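Local coordinates for protein SUMO-1 cysteine protease S273R (African swine fever virus pig/Kenya/KEN-50/1950, PDB 6LJ9) that probably cleaves the viral pp220 and pp62 polyprotein precursors into core-shell proteins, as a cysteine protease that also blunts host innate immunity, at residues T8-E16 and R75-N83; V127-G135 and V146-G154. All coordinates share one frame; numbering follows the deposited sequence.

Contact 1: T8-E16 and R75-N83; sequences TSSPSECAE and RFKAPGPRN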
loop_
_atom_site.group_PDB
_atom_site.type_symbol
_atom_site.label_atom_id
_atom_site.label_comp_id
_atom_site.label_asym_id
_atom_site.label_seq_id
_atom_site.Cartn_x
_atom_site.Cartn_y
_atom_site.Cartn_z
ATOM N N THR B 8 -1.139 12.254 4.940
ATOM C CA THR B 8 -2.165 11.544 5.692
ATOM C C THR B 8 -1.921 11.535 7.198
ATOM O O THR B 8 -2.662 10.867 7.927
ATOM C CB THR B 8 -2.281 10.105 5.181
ATOM O OG1 THR B 8 -1.041 9.418 5.390
ATOM C CG2 THR B 8 -2.614 10.092 3.696
ATOM N N SER B 9 -0.915 12.257 7.682
ATOM C CA SER B 9 -0.621 12.279 9.107
ATOM C C SER B 9 -1.460 13.337 9.821
ATOM O O SER B 9 -2.173 14.130 9.203
ATOM C CB SER B 9 0.865 12.528 9.347
ATOM O OG SER B 9 1.279 13.737 8.738
ATOM N N SER B 10 -1.356 13.344 11.144
ATOM C CA SER B 10 -2.154 14.223 11.984
ATOM C C SER B 10 -1.357 14.540 13.236
ATOM O O SER B 10 -0.387 13.840 13.555
ATOM C CB SER B 10 -3.500 13.577 12.344
ATOM O OG SER B 10 -3.335 12.558 13.315
ATOM N N PRO B 11 -1.725 15.599 13.964
ATOM C CA PRO B 11 -1.015 15.927 15.210
ATOM C C PRO B 11 -1.253 14.946 16.348
ATOM O O PRO B 11 -0.713 15.158 17.440
ATOM C CB PRO B 11 -1.564 17.320 15.571
ATOM C CG PRO B 11 -2.123 17.856 14.294
ATOM C CD PRO B 11 -2.657 16.668 13.568
ATOM N N SER B 12 -2.041 13.892 16.146
ATOM C CA SER B 12 -2.274 12.922 17.208
ATOM C C SER B 12 -0.977 12.213 17.577
ATOM O O SER B 12 -0.124 11.959 16.723
ATOM C CB SER B 12 -3.327 11.902 16.772
ATOM O OG SER B 12 -3.430 10.840 17.706
ATOM N N GLU B 13 -0.823 11.903 18.863
ATOM C CA GLU B 13 0.364 11.210 19.342
ATOM C C GLU B 13 0.221 9.694 19.307
ATOM O O GLU B 13 1.186 8.990 19.622
ATOM C CB GLU B 13 0.713 11.661 20.765
ATOM C CG GLU B 13 -0.259 11.192 21.833
ATOM C CD GLU B 13 0.284 11.388 23.236
ATOM O OE1 GLU B 13 1.427 11.875 23.368
ATOM O OE2 GLU B 13 -0.429 11.052 24.205
ATOM N N CYS B 14 -0.949 9.174 18.943
ATOM C CA CYS B 14 -1.096 7.739 18.773
ATOM C C CYS B 14 -0.318 7.274 17.547
ATOM O O CYS B 14 -0.020 8.052 16.636
ATOM C CB CYS B 14 -2.568 7.350 18.621
ATOM S SG CYS B 14 -3.704 7.976 19.883
ATOM N N ALA B 15 0.017 5.985 17.532
ATOM C CA ALA B 15 0.685 5.415 16.371
ATOM C C ALA B 15 -0.229 5.490 15.152
ATOM O O ALA B 15 -1.457 5.422 15.263
ATOM C CB ALA B 15 1.095 3.967 16.641
ATOM N N GLU B 16 0.388 5.636 13.977
ATOM C CA GLU B 16 -0.378 5.859 12.754
ATOM C C GLU B 16 -1.273 4.669 12.421
ATOM O O GLU B 16 -2.384 4.850 11.912
ATOM C CB GLU B 16 0.572 6.159 11.593
ATOM C CG GLU B 16 1.520 7.318 11.846
ATOM C CD GLU B 16 1.201 8.534 10.997
ATOM O OE1 GLU B 16 0.367 8.415 10.075
ATOM O OE2 GLU B 16 1.787 9.608 11.251
ATOM N N ARG B 75 2.097 1.632 20.538
ATOM C CA ARG B 75 0.857 2.370 20.350
ATOM C C ARG B 75 1.033 3.882 20.361
ATOM O O ARG B 75 0.039 4.604 20.228
ATOM C CB ARG B 75 -0.167 1.969 21.420
ATOM C CG ARG B 75 -0.564 0.503 21.373
ATOM C CD ARG B 75 -1.719 0.213 22.315
ATOM N NE ARG B 75 -2.927 0.943 21.941
ATOM C CZ ARG B 75 -3.888 0.452 21.164
ATOM N NH1 ARG B 75 -3.786 -0.777 20.676
ATOM N NH2 ARG B 75 -4.952 1.189 20.877
ATOM N N PHE B 76 2.255 4.382 20.515
ATOM C CA PHE B 76 2.525 5.809 20.475
ATOM C C PHE B 76 3.583 6.106 19.422
ATOM O O PHE B 76 4.332 5.223 18.995
ATOM C CB PHE B 76 2.998 6.333 21.839
ATOM C CG PHE B 76 1.913 6.407 22.874
ATOM C CD1 PHE B 76 1.575 5.292 23.622
ATOM C CD2 PHE B 76 1.241 7.595 23.107
ATOM C CE1 PHE B 76 0.580 5.357 24.580
ATOM C CE2 PHE B 76 0.246 7.668 24.064
ATOM C CZ PHE B 76 -0.085 6.546 24.801
ATOM N N LYS B 77 3.633 7.367 19.003
ATOM C CA LYS B 77 4.691 7.802 18.110
ATOM C C LYS B 77 6.010 7.903 18.876
ATOM O O LYS B 77 6.053 7.861 20.109
ATOM C CB LYS B 77 4.332 9.139 17.462
ATOM C CG LYS B 77 3.186 9.051 16.466
ATOM C CD LYS B 77 2.830 10.415 15.897
ATOM C CE LYS B 77 1.773 10.299 14.808
ATOM N NZ LYS B 77 1.295 11.632 14.343
ATOM N N ALA B 78 7.099 8.031 18.124
ATOM C CA ALA B 78 8.418 8.071 18.731
ATOM C C ALA B 78 8.590 9.343 19.560
ATOM O O ALA B 78 8.008 10.384 19.246
ATOM C CB ALA B 78 9.500 8.002 17.657
ATOM N N PRO B 79 9.376 9.282 20.632
ATOM C CA PRO B 79 9.664 10.499 21.397
ATOM C C PRO B 79 10.640 11.393 20.651
ATOM O O PRO B 79 11.522 10.924 19.928
ATOM C CB PRO B 79 10.278 9.964 22.694
ATOM C CG PRO B 79 10.914 8.675 22.285
ATOM C CD PRO B 79 10.011 8.092 21.227
ATOM N N GLY B 80 10.471 12.700 20.832
ATOM C CA GLY B 80 11.319 13.666 20.176
ATOM C C GLY B 80 10.869 15.098 20.383
ATOM O O GLY B 80 9.829 15.370 20.991
ATOM N N PRO B 81 11.658 16.048 19.872
ATOM C CA PRO B 81 11.303 17.467 20.015
ATOM C C PRO B 81 10.027 17.824 19.268
ATOM O O PRO B 81 10.075 18.301 18.130
ATOM C CB PRO B 81 12.522 18.193 19.431
ATOM C CG PRO B 81 13.147 17.201 18.505
ATOM C CD PRO B 81 12.911 15.857 19.122
ATOM N N ARG B 82 8.879 17.597 19.908
ATOM C CA ARG B 82 7.597 17.832 19.253
ATOM C C ARG B 82 7.211 19.306 19.267
ATOM O O ARG B 82 6.698 19.824 18.269
ATOM C CB ARG B 82 6.510 16.991 19.922
ATOM C CG ARG B 82 5.102 17.276 19.426
ATOM C CD ARG B 82 4.062 16.681 20.361
ATOM N NE ARG B 82 2.716 17.151 20.047
ATOM C CZ ARG B 82 1.835 16.467 19.326
ATOM N NH1 ARG B 82 2.152 15.273 18.842
ATOM N NH2 ARG B 82 0.633 16.975 19.090
ATOM N N ASN B 83 7.449 20.000 20.382
ATOM C CA ASN B 83 7.021 21.386 20.541
ATOM C C ASN B 83 8.189 22.328 20.809
ATOM O O ASN B 83 8.002 23.398 21.395
ATOM C CB ASN B 83 5.979 21.499 21.651
ATOM C CG ASN B 83 4.610 21.027 21.207
ATOM O OD1 ASN B 83 4.089 21.477 20.187
ATOM N ND2 ASN B 83 4.025 20.108 21.966
#
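With CG set beside the backbone N (chi1 -69°) and every later torsion extended, Lys77 runs past Glu13 and Cys14 and brings its ammonium to the carbonyl of Ser12. NZ donates to Ser12 O at 2.8 Å, meeting it almost in line with the C=O bond; it also bonds His268 O outside the pair. The shaft is used too, its CG resting 3.4 Å from Cys14 O, and a long apolar chain ending in a charge suits such a buried course. Glu16 OE2 adds only a long salt bridge to Lys77 NZ, at 3.7 Å, while OE1 of the same carboxylate pairs with Arg241.

Arg82, with CG anti to the backbone N (chi1 173°) and the chain straight to NE, arrives end-on at Pro11 O. Both NH1 and NH2 bond that one oxygen, which lies in the guanidinium plane; the shorter, NH2 to Pro11 O, is 2.8 Å. NH1 has a second acceptor in Phe270 O.

At the root of Lys77 the two backbones form a single antiparallel bridge, with Cys14 and Phe76 as its non-hydrogen-bonded pair. Lys77 N bonds Glu13 O at 3.0 Å, and Ala15 N bonds Arg75 O from above the carbonyl plane. An ST turn at Ser12, whose OG accepts from Cys14 N, leads into the bridge, and the disulfide of Cys14 with Cys24 ties the loop further on. Alongside, Glu13 and Phe76 point the same way with carboxylate and ring planes 89° apart; OE2 sits at the ring edge, 3.5 Å from CE2, and OE1 bonds Ser49 OG.

Contact 2: V127-G135 and V146-G154; sequences VDMVKVYKG and VKRPCNTFG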
loop_
_atom_site.group_PDB
_atom_site.type_symbol
_atom_site.label_atom_id
_atom_site.label_comp_id
_atom_site.label_asym_id
_atom_site.label_seq_id
_atom_site.Cartn_x
_atom_site.Cartn_y
_atom_site.Cartn_z
ATOM N N VAL B 127 23.074 -2.810 1.249
ATOM C CA VAL B 127 21.716 -3.024 0.771
ATOM C C VAL B 127 21.752 -3.225 -0.738
ATOM O O VAL B 127 22.539 -2.591 -1.451
ATOM C CB VAL B 127 20.805 -1.849 1.174
ATOM C CG1 VAL B 127 21.119 -0.594 0.362
ATOM C CG2 VAL B 127 19.343 -2.234 1.041
ATOM N N ASP B 128 20.924 -4.143 -1.227
ATOM C CA ASP B 128 20.789 -4.412 -2.655
ATOM C C ASP B 128 19.361 -4.057 -3.043
ATOM O O ASP B 128 18.415 -4.742 -2.639
ATOM C CB ASP B 128 21.115 -5.871 -2.972
ATOM C CG ASP B 128 21.287 -6.130 -4.462
ATOM O OD1 ASP B 128 20.652 -5.427 -5.274
ATOM O OD2 ASP B 128 22.060 -7.044 -4.819
HETATM N N MSE B 129 19.207 -2.987 -3.819
HETATM C CA MSE B 129 17.889 -2.447 -4.144
HETATM C C MSE B 129 17.027 -3.452 -4.901
HETATM O O MSE B 129 15.801 -3.432 -4.794
HETATM C CB MSE B 129 18.027 -1.157 -4.955
HETATM C CG MSE B 129 16.868 -0.190 -4.771
HETATM SE SE MSE B 129 16.586 0.271 -2.897
HETATM C CE MSE B 129 18.355 0.985 -2.491
ATOM N N VAL B 130 17.674 -4.334 -5.667
ATOM C CA VAL B 130 16.943 -5.408 -6.332
ATOM C C VAL B 130 16.417 -6.405 -5.308
ATOM O O VAL B 130 15.260 -6.836 -5.378
ATOM C CB VAL B 130 17.833 -6.094 -7.383
ATOM C CG1 VAL B 130 17.116 -7.296 -7.981
ATOM C CG2 VAL B 130 18.218 -5.109 -8.469
ATOM N N LYS B 131 17.256 -6.790 -4.343
ATOM C CA LYS B 131 16.792 -7.676 -3.280
ATOM C C LYS B 131 15.744 -6.990 -2.410
ATOM O O LYS B 131 14.872 -7.659 -1.844
ATOM C CB LYS B 131 17.972 -8.148 -2.428
ATOM C CG LYS B 131 19.069 -8.868 -3.203
ATOM C CD LYS B 131 20.248 -9.217 -2.302
ATOM C CE LYS B 131 20.053 -10.547 -1.594
ATOM N NZ LYS B 131 20.299 -11.689 -2.516
ATOM N N VAL B 132 15.811 -5.662 -2.296
ATOM C CA VAL B 132 14.762 -4.918 -1.601
ATOM C C VAL B 132 13.441 -5.058 -2.344
ATOM O O VAL B 132 12.389 -5.306 -1.743
ATOM C CB VAL B 132 15.164 -3.440 -1.444
ATOM C CG1 VAL B 132 13.988 -2.615 -0.941
ATOM C CG2 VAL B 132 16.341 -3.312 -0.502
ATOM N N TYR B 133 13.480 -4.908 -3.670
ATOM C CA TYR B 133 12.266 -5.021 -4.468
ATOM C C TYR B 133 11.715 -6.442 -4.442
ATOM O O TYR B 133 10.495 -6.641 -4.415
ATOM C CB TYR B 133 12.548 -4.575 -5.902
ATOM C CG TYR B 133 11.319 -4.460 -6.771
ATOM C CD1 TYR B 133 10.594 -3.276 -6.830
ATOM C CD2 TYR B 133 10.886 -5.533 -7.540
ATOM C CE1 TYR B 133 9.470 -3.167 -7.626
ATOM C CE2 TYR B 133 9.765 -5.432 -8.336
ATOM C CZ TYR B 133 9.060 -4.250 -8.377
ATOM O OH TYR B 133 7.943 -4.156 -9.174
ATOM N N LYS B 134 12.598 -7.441 -4.446
ATOM C CA LYS B 134 12.177 -8.836 -4.456
ATOM C C LYS B 134 11.765 -9.348 -3.082
ATOM O O LYS B 134 11.207 -10.446 -2.992
ATOM C CB LYS B 134 13.298 -9.716 -5.013
ATOM C CG LYS B 134 13.465 -9.636 -6.520
ATOM C CD LYS B 134 14.571 -10.565 -6.993
ATOM C CE LYS B 134 14.318 -11.055 -8.409
ATOM N NZ LYS B 134 14.169 -9.931 -9.371
ATOM N N GLY B 135 12.022 -8.590 -2.022
ATOM C CA GLY B 135 11.688 -9.039 -0.685
ATOM C C GLY B 135 12.707 -9.970 -0.071
ATOM O O GLY B 135 12.331 -10.956 0.576
ATOM N N VAL B 146 12.256 -8.261 9.438
ATOM C CA VAL B 146 11.203 -8.489 8.451
ATOM C C VAL B 146 11.824 -8.520 7.062
ATOM O O VAL B 146 12.679 -7.693 6.731
ATOM C CB VAL B 146 10.104 -7.407 8.551
ATOM C CG1 VAL B 146 9.352 -7.273 7.237
ATOM C CG2 VAL B 146 9.139 -7.726 9.682
ATOM N N LYS B 147 11.393 -9.485 6.249
ATOM C CA LYS B 147 11.719 -9.534 4.828
ATOM C C LYS B 147 10.418 -9.521 4.041
ATOM O O LYS B 147 9.576 -10.409 4.215
ATOM C CB LYS B 147 12.548 -10.772 4.482
ATOM C CG LYS B 147 13.856 -10.863 5.240
ATOM C CD LYS B 147 14.962 -11.481 4.399
ATOM C CE LYS B 147 14.572 -12.850 3.872
ATOM N NZ LYS B 147 15.743 -13.771 3.804
ATOM N N ARG B 148 10.256 -8.518 3.182
ATOM C CA ARG B 148 9.019 -8.329 2.439
ATOM C C ARG B 148 9.323 -7.528 1.185
ATOM O O ARG B 148 10.264 -6.724 1.184
ATOM C CB ARG B 148 7.968 -7.607 3.295
ATOM C CG ARG B 148 8.373 -6.201 3.699
ATOM C CD ARG B 148 7.353 -5.568 4.628
ATOM N NE ARG B 148 7.633 -4.151 4.847
ATOM C CZ ARG B 148 6.942 -3.370 5.671
ATOM N NH1 ARG B 148 5.926 -3.865 6.364
ATOM N NH2 ARG B 148 7.268 -2.092 5.801
ATOM N N PRO B 149 8.566 -7.727 0.105
ATOM C CA PRO B 149 8.804 -6.948 -1.117
ATOM C C PRO B 149 8.424 -5.488 -0.915
ATOM O O PRO B 149 7.309 -5.171 -0.497
ATOM C CB PRO B 149 7.904 -7.630 -2.154
ATOM C CG PRO B 149 6.833 -8.284 -1.345
ATOM C CD PRO B 149 7.495 -8.722 -0.070
ATOM N N CYS B 150 9.368 -4.599 -1.219
ATOM C CA CYS B 150 9.194 -3.163 -1.053
ATOM C C CYS B 150 9.467 -2.464 -2.377
ATOM O O CYS B 150 10.481 -2.738 -3.029
ATOM C CB CYS B 150 10.130 -2.620 0.031
ATOM S SG CYS B 150 9.905 -3.366 1.663
ATOM N N ASN B 151 8.559 -1.570 -2.773
ATOM C CA ASN B 151 8.737 -0.740 -3.958
ATOM C C ASN B 151 9.043 0.712 -3.608
ATOM O O ASN B 151 9.014 1.574 -4.492
ATOM C CB ASN B 151 7.505 -0.824 -4.866
ATOM C CG ASN B 151 6.207 -0.524 -4.134
ATOM O OD1 ASN B 151 6.209 0.011 -3.027
ATOM N ND2 ASN B 151 5.088 -0.864 -4.764
ATOM N N THR B 152 9.327 1.003 -2.340
ATOM C CA THR B 152 9.795 2.316 -1.921
ATOM C C THR B 152 10.918 2.144 -0.910
ATOM O O THR B 152 10.907 1.217 -0.095
ATOM C CB THR B 152 8.676 3.177 -1.309
ATOM O OG1 THR B 152 7.940 2.408 -0.350
ATOM C CG2 THR B 152 7.732 3.685 -2.386
ATOM N N PHE B 153 11.889 3.051 -0.975
ATOM C CA PHE B 153 13.055 3.034 -0.105
ATOM C C PHE B 153 13.275 4.431 0.451
ATOM O O PHE B 153 13.205 5.418 -0.288
ATOM C CB PHE B 153 14.302 2.553 -0.867
ATOM C CG PHE B 153 15.559 2.542 -0.043
ATOM C CD1 PHE B 153 16.397 3.646 -0.017
ATOM C CD2 PHE B 153 15.913 1.424 0.691
ATOM C CE1 PHE B 153 17.556 3.638 0.736
ATOM C CE2 PHE B 153 17.072 1.410 1.445
ATOM C CZ PHE B 153 17.894 2.518 1.467
ATOM N N GLY B 154 13.538 4.515 1.753
ATOM C CA GLY B 154 13.708 5.803 2.393
ATOM C C GLY B 154 14.839 5.839 3.398
ATOM O O GLY B 154 15.034 4.887 4.158
HETATM O O HOH W 1 13.226 -6.601 1.010
HETATM O O HOH W 2 9.831 -11.719 1.149
#
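Val132 O, near the end of helix 129-134, is gripped from across the contact by Cys150 N at 3.1 Å, while Gly135 N closes weakly on the same oxygen from within its own segment. A water lies near it as well, 3.0 Å from Arg148 O. Tyr133 CA points its hydrogen at Cys150 O in a nearly straight CA-H...O contact of 3.2 Å, and Val132 CG1 packs on Cys150 CB.

The helix closes in a Schellman motif, with Gly135 at positive phi. Glycine suits this place: it takes the conformation readily, and its bare CA lies directly against the opposing backbone, 3.3 Å from Arg148 O and close to Pro149 N. At the other end Asp128 is the N-cap, its OD1 accepting from Val130 N.

Met129, selenomethionine in this crystal, lies across Phe153 at about a right angle. Its bends at chi2 and chi3 carry CE over the centre of the ring in a CH-pi contact, 3.9 Å from the centroid and 6° off the normal, while SE, oblique to the ring, makes a Met-aromatic contact. Phe153 belongs to strand 152-158 of the mixed sheet, so this flexible apolar chain joins helix to sheet, and Trp200 and Val204 of helix 195-208 also touch it.

In the fold
The two contacts lie on opposite sides of the chain's centre, with nearest atoms about 12 Å apart, and share no element. Both are partly buried and away from the catalytic site. Contact 1 joins two mostly irregular segments far apart in sequence, and its cohesion is mainly polar: cationic ends on backbone carbonyls, one bridge, and ties to the C-terminal helix 259-269 and strand 270-271. Contact 2 is local in sequence and seats a short helix beside the mixed sheet; backbone bonds at the helix end give way to apolar contact inward, towards helix 195-208. Tyr133 and Asn151 also pack on Asn246 of the second subunit, whereas no other chain of the assembly touches contact 1.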